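Local structure of putative uncharacterized protein (Pyrococcus furiosus, 3V68) at residues G46-G49 with E50-V54; L161-A164 with R165-S169. The protein is of unknown function but belongs to the DUF2666 family and probably binds double-stranded DNA. All coordinates share one frame; numbering follows the deposited sequence.

Contact 1: residues G46-G49 with E50-V54; sequences GYLG and EKIDV
L48 and I52 run alongside each other, their ends on the same side, on a type I beta turn (L48 to K51) in the loop joining helix 26-43 to helix 54-58. The turn is closed by K51 N, which donates to L48 O at 3.1 Å from above the carbonyl plane. I52 N bonds to the same L48 O at 2.9 Å, closer to that plane and with a C=O...N angle of 158°. This double grip winds the chain through one helix-like turn and sets residues four apart on a common face. There the outer methyls L48 CD1 and I52 CD1 meet at 4.2 Å, and both side chains pack onto helix 91-110, L48 on V100 and V104, I52 on A101. V54 instead meets the root of the leucine, its CG2 resting 3.9 Å from L48 CB. With CG1 anti to the backbone N (chi1 of V54 177°), CG2 is left beside that N and is the methyl that touches. G49 CA adds a CA-H...O contact to I52 O at 3.4 Å. K51 bends away to E88, M87 and Y247, while D53 caps helix 54-58 through G56 N. E50 reaches L160 N with OE2, and its other oxygen helps to hold a bridging water: this water donates to E50 OE1 at 2.8 Å and to Y47 O at 2.7 Å, and accepts from E50 N at 3.0 Å.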
loop_
_atom_site.group_PDB
_atom_site.type_symbol
_atom_site.label_atom_id
_atom_site.label_comp_id
_atom_site.label_asym_id
_atom_site.label_seq_id
_atom_site.Cartn_x
_atom_site.Cartn_y
_atom_site.Cartn_z
ATOM N N GLY A 46 -11.843 -3.339 0.644
ATOM C CA GLY A 46 -13.235 -3.441 0.194
ATOM C C GLY A 46 -13.433 -4.210 -1.102
ATOM O O GLY A 46 -14.571 -4.510 -1.485
ATOM N N TYR A 47 -12.331 -4.528 -1.777
ATOM C CA TYR A 47 -12.366 -5.256 -3.042
ATOM C C TYR A 47 -11.785 -6.666 -2.926
ATOM O O TYR A 47 -11.595 -7.351 -3.934
ATOM C CB TYR A 47 -11.638 -4.463 -4.136
ATOM C CG TYR A 47 -12.391 -3.228 -4.566
ATOM C CD1 TYR A 47 -13.467 -3.319 -5.447
ATOM C CD2 TYR A 47 -12.033 -1.973 -4.086
ATOM C CE1 TYR A 47 -14.173 -2.189 -5.834
ATOM C CE2 TYR A 47 -12.727 -0.837 -4.466
ATOM C CZ TYR A 47 -13.794 -0.952 -5.338
ATOM O OH TYR A 47 -14.477 0.179 -5.714
ATOM N N LEU A 48 -11.508 -7.095 -1.695
ATOM C CA LEU A 48 -10.901 -8.411 -1.456
ATOM C C LEU A 48 -11.897 -9.461 -0.962
ATOM O O LEU A 48 -11.528 -10.621 -0.767
ATOM C CB LEU A 48 -9.734 -8.290 -0.470
ATOM C CG LEU A 48 -8.505 -7.477 -0.901
ATOM C CD1 LEU A 48 -7.546 -7.333 0.273
ATOM C CD2 LEU A 48 -7.798 -8.103 -2.093
ATOM N N GLY A 49 -13.151 -9.050 -0.787
ATOM C CA GLY A 49 -14.182 -9.866 -0.137
ATOM C C GLY A 49 -14.572 -11.189 -0.780
ATOM O O GLY A 49 -15.137 -12.058 -0.108
ATOM N N GLU A 50 -14.284 -11.345 -2.072
ATOM C CA GLU A 50 -14.551 -12.601 -2.783
ATOM C C GLU A 50 -13.641 -13.726 -2.282
ATOM O O GLU A 50 -14.024 -14.900 -2.315
ATOM C CB GLU A 50 -14.376 -12.427 -4.303
ATOM C CG GLU A 50 -15.331 -11.418 -4.960
ATOM C CD GLU A 50 -14.806 -10.824 -6.274
ATOM O OE1 GLU A 50 -13.572 -10.807 -6.503
ATOM O OE2 GLU A 50 -15.636 -10.350 -7.081
ATOM N N LYS A 51 -12.449 -13.360 -1.807
ATOM C CA LYS A 51 -11.410 -14.331 -1.446
ATOM C C LYS A 51 -10.924 -14.236 0.001
ATOM O O LYS A 51 -10.323 -15.179 0.520
ATOM C CB LYS A 51 -10.204 -14.198 -2.390
ATOM C CG LYS A 51 -10.495 -14.430 -3.881
ATOM C CD LYS A 51 -11.174 -15.768 -4.142
ATOM C CE LYS A 51 -10.336 -16.942 -3.656
ATOM N NZ LYS A 51 -10.922 -18.234 -4.102
ATOM N N ILE A 52 -11.176 -13.098 0.645
ATOM C CA ILE A 52 -10.713 -12.858 2.012
ATOM C C ILE A 52 -11.864 -12.292 2.841
ATOM O O ILE A 52 -12.556 -11.367 2.405
ATOM C CB ILE A 52 -9.489 -11.880 2.047
ATOM C CG1 ILE A 52 -8.292 -12.465 1.283
ATOM C CG2 ILE A 52 -9.081 -11.536 3.494
ATOM C CD1 ILE A 52 -7.230 -11.434 0.883
ATOM N N ASP A 53 -12.077 -12.861 4.023
ATOM C CA ASP A 53 -13.063 -12.336 4.961
ATOM C C ASP A 53 -12.455 -11.103 5.620
ATOM O O ASP A 53 -11.806 -11.202 6.662
ATOM C CB ASP A 53 -13.413 -13.404 6.006
ATOM C CG ASP A 53 -14.456 -12.934 7.023
ATOM O OD1 ASP A 53 -14.839 -11.741 7.032
ATOM O OD2 ASP A 53 -14.891 -13.776 7.837
ATOM N N VAL A 54 -12.660 -9.943 4.996
ATOM C CA VAL A 54 -12.006 -8.706 5.437
ATOM C C VAL A 54 -12.511 -8.205 6.793
ATOM O O VAL A 54 -11.724 -7.725 7.607
ATOM C CB VAL A 54 -12.088 -7.597 4.363
ATOM C CG1 VAL A 54 -11.462 -6.295 4.866
ATOM C CG2 VAL A 54 -11.374 -8.060 3.098
HETATM O O HOH W 1 -12.590 -9.856 -4.060
#

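Contact 2: residues L161-A164 with R165-S169; sequences LDIA and RLLAS
D162 and R165, three residues apart on helix 160-181, form a salt bridge in which two nitrogens of the arginine hold a single carboxylate oxygen. R165 NE donates to D162 OD1 at 3.0 Å, and R165 NH2 adds a longer bond to the same D162 OD1 at 3.3 Å. The oxygen sits at the edge of the guanidinium, close to its plane, yet the two flat groups are turned 41° apart: NE comes in nearly along the C-O axis, whereas NH2 arrives on the syn side, well out of the carboxylate plane. A bend at chi3 (47°) folds the arginine back so that its NE side faces D162. With alanine in place of R165, the D162 carboxylate would probably lose its positive mate and the two bonds that help fix its rotation. The backbone fixes the spacing of the pair, with L166 N bonded to D162 O at 3.0 Å and R165 N to L161 O at 2.9 Å. On another face of the helix, I163 CG2 and L167 CD1 touch at 4.0 Å, the two side chains running alongside each other, while L167 N bonds to I163 O at 2.9 Å. Farther out, M152 and I137 of the beta sheet cover I163. This part of the helix is amphipathic, buried between the sheet, helix 241-248 and the loop at L48, with an i to i+3 salt bridge on its more polar side.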
loop_
_atom_site.group_PDB
_atom_site.type_symbol
_atom_site.label_atom_id
_atom_site.label_comp_id
_atom_site.label_asym_id
_atom_site.label_seq_id
_atom_site.Cartn_x
_atom_site.Cartn_y
_atom_site.Cartn_z
ATOM N N LEU A 161 -11.743 -8.519 -7.179
ATOM C CA LEU A 161 -10.324 -8.780 -6.978
ATOM C C LEU A 161 -9.455 -8.127 -8.053
ATOM O O LEU A 161 -8.291 -7.815 -7.805
ATOM C CB LEU A 161 -10.048 -10.288 -6.912
ATOM C CG LEU A 161 -8.796 -10.685 -6.127
ATOM C CD1 LEU A 161 -9.043 -10.591 -4.636
ATOM C CD2 LEU A 161 -8.346 -12.084 -6.495
ATOM N N ASP A 162 -10.021 -7.914 -9.238
ATOM C CA ASP A 162 -9.278 -7.258 -10.307
ATOM C C ASP A 162 -9.149 -5.761 -10.062
ATOM O O ASP A 162 -8.123 -5.161 -10.392
ATOM C CB ASP A 162 -9.896 -7.520 -11.675
ATOM C CG ASP A 162 -8.944 -7.172 -12.798
ATOM O OD1 ASP A 162 -7.728 -7.403 -12.621
ATOM O OD2 ASP A 162 -9.406 -6.657 -13.836
ATOM N N ILE A 163 -10.189 -5.174 -9.481
ATOM C CA ILE A 163 -10.137 -3.785 -9.037
ATOM C C ILE A 163 -9.085 -3.659 -7.935
ATOM O O ILE A 163 -8.264 -2.740 -7.956
ATOM C CB ILE A 163 -11.519 -3.275 -8.569
ATOM C CG1 ILE A 163 -12.548 -3.429 -9.698
ATOM C CG2 ILE A 163 -11.429 -1.820 -8.118
ATOM C CD1 ILE A 163 -13.981 -3.237 -9.260
ATOM N N ALA A 164 -9.091 -4.610 -7.000
ATOM C CA ALA A 164 -8.061 -4.670 -5.961
ATOM C C ALA A 164 -6.659 -4.698 -6.563
ATOM O O ALA A 164 -5.765 -4.001 -6.081
ATOM C CB ALA A 164 -8.271 -5.879 -5.065
ATOM N N ARG A 165 -6.476 -5.509 -7.604
ATOM C CA ARG A 165 -5.178 -5.634 -8.273
ATOM C C ARG A 165 -4.725 -4.305 -8.869
ATOM O O ARG A 165 -3.570 -3.904 -8.692
ATOM C CB ARG A 165 -5.217 -6.704 -9.370
ATOM C CG ARG A 165 -3.843 -7.053 -9.924
ATOM C CD ARG A 165 -3.909 -7.722 -11.293
ATOM N NE ARG A 165 -4.792 -7.023 -12.223
ATOM C CZ ARG A 165 -4.484 -5.912 -12.892
ATOM N NH1 ARG A 165 -3.297 -5.328 -12.750
ATOM N NH2 ARG A 165 -5.379 -5.375 -13.709
ATOM N N LEU A 166 -5.634 -3.638 -9.579
ATOM C CA LEU A 166 -5.332 -2.359 -10.217
ATOM C C LEU A 166 -4.992 -1.302 -9.175
ATOM O O LEU A 166 -4.033 -0.545 -9.341
ATOM C CB LEU A 166 -6.488 -1.883 -11.102
ATOM C CG LEU A 166 -6.153 -0.672 -11.984
ATOM C CD1 LEU A 166 -5.083 -1.015 -13.018
ATOM C CD2 LEU A 166 -7.406 -0.132 -12.656
ATOM N N LEU A 167 -5.777 -1.258 -8.102
ATOM C CA LEU A 167 -5.511 -0.326 -7.008
ATOM C C LEU A 167 -4.142 -0.584 -6.372
ATOM O O LEU A 167 -3.398 0.356 -6.092
ATOM C CB LEU A 167 -6.617 -0.393 -5.954
ATOM C CG LEU A 167 -7.999 0.127 -6.363
ATOM C CD1 LEU A 167 -9.006 -0.232 -5.289
ATOM C CD2 LEU A 167 -7.977 1.634 -6.599
ATOM N N ALA A 168 -3.806 -1.856 -6.168
ATOM C CA ALA A 168 -2.497 -2.232 -5.634
ATOM C C ALA A 168 -1.360 -1.828 -6.576
ATOM O O ALA A 168 -0.310 -1.359 -6.123
ATOM C CB ALA A 168 -2.448 -3.735 -5.335
ATOM N N SER A 169 -1.584 -2.012 -7.877
ATOM C CA SER A 169 -0.619 -1.624 -8.907
ATOM C C SER A 169 -0.398 -0.113 -8.932
ATOM O O SER A 169 0.733 0.351 -9.063
ATOM C CB SER A 169 -1.075 -2.114 -10.283
ATOM O OG SER A 169 -0.044 -1.940 -11.243
#

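In the fold
Contact 1, in the first DUF2666 range, and contact 2, in the second, touch directly, their centres about 12 Å apart. The loop of contact 1 lies along the beginning of helix 160-181. At its polar end E50 OE1 reaches L161 N at 3.0 Å, probably a hydrogen bond, so the carboxylate serves both the turn and the first turn of the helix. The apolar part is a row: L48 CD2 meets A164 CB at 3.7 Å, and the Y47 ring spans two helical positions, with CE1 3.6 Å from I163 CD1 and CD2 3.7 Å from L167 CD1. Beyond them, Y47 OH is hydrogen-bonded to H12 of strand 5-12, which ties the loop to the sheet as well.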